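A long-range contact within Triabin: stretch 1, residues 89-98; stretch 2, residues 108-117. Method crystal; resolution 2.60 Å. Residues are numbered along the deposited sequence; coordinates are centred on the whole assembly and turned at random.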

# COMPACT_ATOMS: atom_id res chain seq x y z
N ASN C 89 -35.40 -14.46 15.79
CA ASN C 89 -34.87 -15.72 16.31
C ASN C 89 -34.08 -16.48 15.26
O ASN C 89 -34.33 -17.67 15.04
CB ASN C 89 -36.02 -16.59 16.84
CG ASN C 89 -37.00 -15.80 17.67
OD1 ASN C 89 -36.66 -15.30 18.74
ND2 ASN C 89 -38.22 -15.66 17.17
N THR C 90 -33.12 -15.81 14.63
CA THR C 90 -32.31 -16.43 13.59
C THR C 90 -31.22 -17.36 14.13
O THR C 90 -31.24 -18.56 13.85
CB THR C 90 -31.67 -15.36 12.65
OG1 THR C 90 -32.70 -14.62 11.99
CG2 THR C 90 -30.81 -16.02 11.59
N GLU C 91 -30.28 -16.79 14.87
CA GLU C 91 -29.17 -17.55 15.44
C GLU C 91 -28.11 -18.07 14.46
O GLU C 91 -28.41 -18.64 13.41
CB GLU C 91 -29.69 -18.69 16.32
CG GLU C 91 -30.60 -18.19 17.44
CD GLU C 91 -31.01 -19.27 18.42
OE1 GLU C 91 -30.63 -20.45 18.24
OE2 GLU C 91 -31.72 -18.92 19.40
N PHE C 92 -26.85 -17.85 14.83
CA PHE C 92 -25.70 -18.26 14.04
C PHE C 92 -24.48 -18.03 14.93
O PHE C 92 -24.55 -17.29 15.91
CB PHE C 92 -25.57 -17.40 12.78
CG PHE C 92 -25.26 -15.94 13.05
CD1 PHE C 92 -23.95 -15.51 13.21
CD2 PHE C 92 -26.28 -15.01 13.16
CE1 PHE C 92 -23.66 -14.17 13.50
CE2 PHE C 92 -26.01 -13.67 13.44
CZ PHE C 92 -24.69 -13.25 13.61
N GLU C 93 -23.37 -18.67 14.60
CA GLU C 93 -22.17 -18.45 15.38
C GLU C 93 -21.22 -17.59 14.56
O GLU C 93 -21.19 -17.68 13.32
CB GLU C 93 -21.49 -19.77 15.75
CG GLU C 93 -20.27 -19.58 16.67
CD GLU C 93 -19.34 -20.78 16.71
OE1 GLU C 93 -18.89 -21.24 15.64
OE2 GLU C 93 -19.02 -21.25 17.83
N ALA C 94 -20.49 -16.73 15.25
CA ALA C 94 -19.52 -15.86 14.62
C ALA C 94 -18.20 -16.00 15.37
O ALA C 94 -18.16 -15.87 16.60
CB ALA C 94 -20.00 -14.41 14.67
N ASP C 95 -17.15 -16.34 14.64
CA ASP C 95 -15.82 -16.49 15.23
C ASP C 95 -14.94 -15.39 14.65
O ASP C 95 -15.01 -15.12 13.45
CB ASP C 95 -15.24 -17.87 14.89
CG ASP C 95 -16.14 -19.01 15.34
OD1 ASP C 95 -16.82 -18.86 16.37
OD2 ASP C 95 -16.18 -20.06 14.66
N PHE C 96 -14.19 -14.70 15.51
CA PHE C 96 -13.29 -13.62 15.08
C PHE C 96 -11.82 -13.97 15.28
O PHE C 96 -11.42 -14.34 16.39
CB PHE C 96 -13.55 -12.34 15.87
CG PHE C 96 -14.93 -11.80 15.76
CD1 PHE C 96 -15.68 -11.96 14.60
CD2 PHE C 96 -15.48 -11.09 16.83
CE1 PHE C 96 -16.96 -11.43 14.51
CE2 PHE C 96 -16.76 -10.55 16.75
CZ PHE C 96 -17.50 -10.72 15.58
N THR C 97 -11.02 -13.85 14.23
CA THR C 97 -9.57 -14.08 14.30
C THR C 97 -9.00 -12.70 13.99
O THR C 97 -9.07 -12.24 12.84
CB THR C 97 -9.08 -15.08 13.24
OG1 THR C 97 -9.67 -16.36 13.46
CG2 THR C 97 -7.56 -15.22 13.31
N PHE C 98 -8.53 -12.00 15.01
CA PHE C 98 -8.01 -10.66 14.78
C PHE C 98 -6.63 -10.70 14.15
O PHE C 98 -5.71 -11.26 14.72
CB PHE C 98 -8.01 -9.89 16.09
CG PHE C 98 -9.38 -9.69 16.67
CD1 PHE C 98 -9.96 -10.66 17.49
CD2 PHE C 98 -10.13 -8.56 16.36
CE1 PHE C 98 -11.26 -10.51 17.99
CE2 PHE C 98 -11.43 -8.40 16.85
CZ PHE C 98 -11.99 -9.38 17.67
N LEU C 108 -8.59 -5.23 10.98
CA LEU C 108 -8.74 -6.23 9.93
C LEU C 108 -9.03 -7.50 10.74
O LEU C 108 -8.33 -7.77 11.72
CB LEU C 108 -7.45 -6.35 9.13
CG LEU C 108 -7.42 -7.02 7.75
CD1 LEU C 108 -6.47 -8.21 7.76
CD2 LEU C 108 -8.81 -7.44 7.28
N VAL C 109 -10.04 -8.26 10.35
CA VAL C 109 -10.44 -9.46 11.09
C VAL C 109 -10.96 -10.56 10.15
O VAL C 109 -11.60 -10.27 9.14
CB VAL C 109 -11.59 -9.09 12.11
CG1 VAL C 109 -12.18 -10.33 12.75
CG2 VAL C 109 -11.08 -8.16 13.19
N CYS C 110 -10.66 -11.82 10.45
CA CYS C 110 -11.17 -12.91 9.64
C CYS C 110 -12.36 -13.43 10.42
O CYS C 110 -12.24 -13.76 11.59
CB CYS C 110 -10.12 -14.01 9.46
SG CYS C 110 -10.51 -15.15 8.09
N ARG C 111 -13.53 -13.45 9.78
CA ARG C 111 -14.76 -13.88 10.41
C ARG C 111 -15.39 -15.13 9.79
O ARG C 111 -15.45 -15.27 8.57
CB ARG C 111 -15.76 -12.74 10.36
CG ARG C 111 -17.16 -13.02 10.85
CD ARG C 111 -17.73 -11.69 11.34
NE ARG C 111 -19.09 -11.36 10.93
CZ ARG C 111 -19.60 -11.52 9.72
NH1 ARG C 111 -18.89 -12.06 8.74
NH2 ARG C 111 -20.78 -10.98 9.44
N SER C 112 -15.81 -16.04 10.66
CA SER C 112 -16.47 -17.25 10.22
C SER C 112 -17.87 -17.19 10.77
O SER C 112 -18.06 -17.11 11.99
CB SER C 112 -15.76 -18.49 10.77
OG SER C 112 -14.47 -18.59 10.23
N ILE C 113 -18.85 -17.10 9.88
CA ILE C 113 -20.24 -17.06 10.31
C ILE C 113 -20.77 -18.43 9.97
O ILE C 113 -20.46 -19.00 8.91
CB ILE C 113 -21.11 -15.97 9.60
CG1 ILE C 113 -20.26 -14.95 8.85
CG2 ILE C 113 -21.94 -15.21 10.62
CD1 ILE C 113 -20.00 -15.29 7.39
N THR C 114 -21.54 -18.99 10.90
CA THR C 114 -22.12 -20.30 10.70
C THR C 114 -23.60 -20.24 11.07
O THR C 114 -23.98 -20.35 12.25
CB THR C 114 -21.40 -21.34 11.58
OG1 THR C 114 -19.99 -21.25 11.37
CG2 THR C 114 -21.87 -22.73 11.23
N PHE C 115 -24.44 -19.98 10.08
CA PHE C 115 -25.88 -19.91 10.32
C PHE C 115 -26.35 -21.33 10.54
O PHE C 115 -25.77 -22.27 9.98
CB PHE C 115 -26.60 -19.28 9.13
CG PHE C 115 -26.25 -17.84 8.92
CD1 PHE C 115 -25.12 -17.49 8.19
CD2 PHE C 115 -27.03 -16.84 9.48
CE1 PHE C 115 -24.77 -16.15 8.03
CE2 PHE C 115 -26.69 -15.51 9.32
CZ PHE C 115 -25.56 -15.16 8.59
N THR C 116 -27.37 -21.49 11.37
CA THR C 116 -27.93 -22.80 11.66
C THR C 116 -28.28 -23.53 10.36
O THR C 116 -28.22 -24.76 10.28
CB THR C 116 -29.17 -22.67 12.56
OG1 THR C 116 -29.98 -21.58 12.09
CG2 THR C 116 -28.75 -22.39 14.00
N SER C 117 -28.61 -22.73 9.35
CA SER C 117 -28.97 -23.20 8.02
C SER C 117 -27.74 -23.73 7.25
O SER C 117 -27.38 -24.90 7.39
CB SER C 117 -29.63 -22.06 7.24
OG SER C 117 -30.51 -21.32 8.08

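Two strands, 92-98 and 108-115, lie antiparallel, their axes at 171° and 4.5 Å apart at closest approach. The first rule is alternation: Cys-110, Ser-112 and Thr-114 each trade a pair of backbone hydrogen bonds with a partner, while the residues between them sit in non-hydrogen-bonded pairs and send their side chains to the other face of the sheet.

Leu-108 is the first residue of stretch 2 and adds little; its side chain stays beyond contact distance of stretch 1. Val-109, paired with Phe-98, is the first real packing residue. Its branched side chain serves two aromatics: Val-109 CG2 lies 3.3 Å from Phe-98 CD2, and Val-109 CG1 lies 4.0 Å from Phe-96 CB, so one beta-branched residue fills space beside both its direct partner and the next residue on that face.

Cys-110 brings the first narrow ring of bonds. Its N donates to Thr-97 O and its O accepts from Thr-97 N, both at 2.9 Å. The side chains meet only loosely, Thr-97 CB lying 4.1 Å from Cys-110 CB, and the cysteine is covalently bonded elsewhere in the structure.

Arg-111 returns to the face of Val-109 and Phe-96, paired with Phe-96. The closest approach is through the aliphatic chain, Arg-111 CD lying 3.3 Å from Phe-96 CE1 at the edge of the ring, and CE1 also sits at the edge of the guanidinium, near its plane. Its NH2 is satisfied by a hydrogen bond elsewhere. The backbone contributes too, as Arg-111 CA points its hydrogen at Asp-95 O across 3.3 Å.

Ser-112 repeats the bonded pattern with Asp-95: Ser-112 N to Asp-95 O is 3.0 Å, and Asp-95 N to Ser-112 O is 2.9 Å. The two polar side chains do not bond each other; Ser-112 OG and Asp-95 OD1 find partners elsewhere.

Ile-113 faces Ala-94, whose small side chain makes little contact with it. The isoleucine instead reaches diagonally, its CG2 lying 3.3 Å from Phe-92 CD1.

Thr-114 closes the bonded series with Glu-93, its N 2.8 Å from Glu-93 O and its O 3.0 Å from Glu-93 N. Their side chains remain apart, with Glu-93 OE1 4.4 Å from Thr-114 OG1.

Phe-115 then pairs with Phe-92 at the tightest CA-to-CA spacing in the register, 4.1 Å between the two CA atoms. The rings meet obliquely, centroids 5.0 Å apart and planes at 38°, while Thr-90 CG2 approaches the edge of the Phe-115 ring. Beyond the strand, the poorly ordered Thr-116 touches the loop, its OG1 lying 3.6 Å from Glu-91 O, with no hydrogen bond.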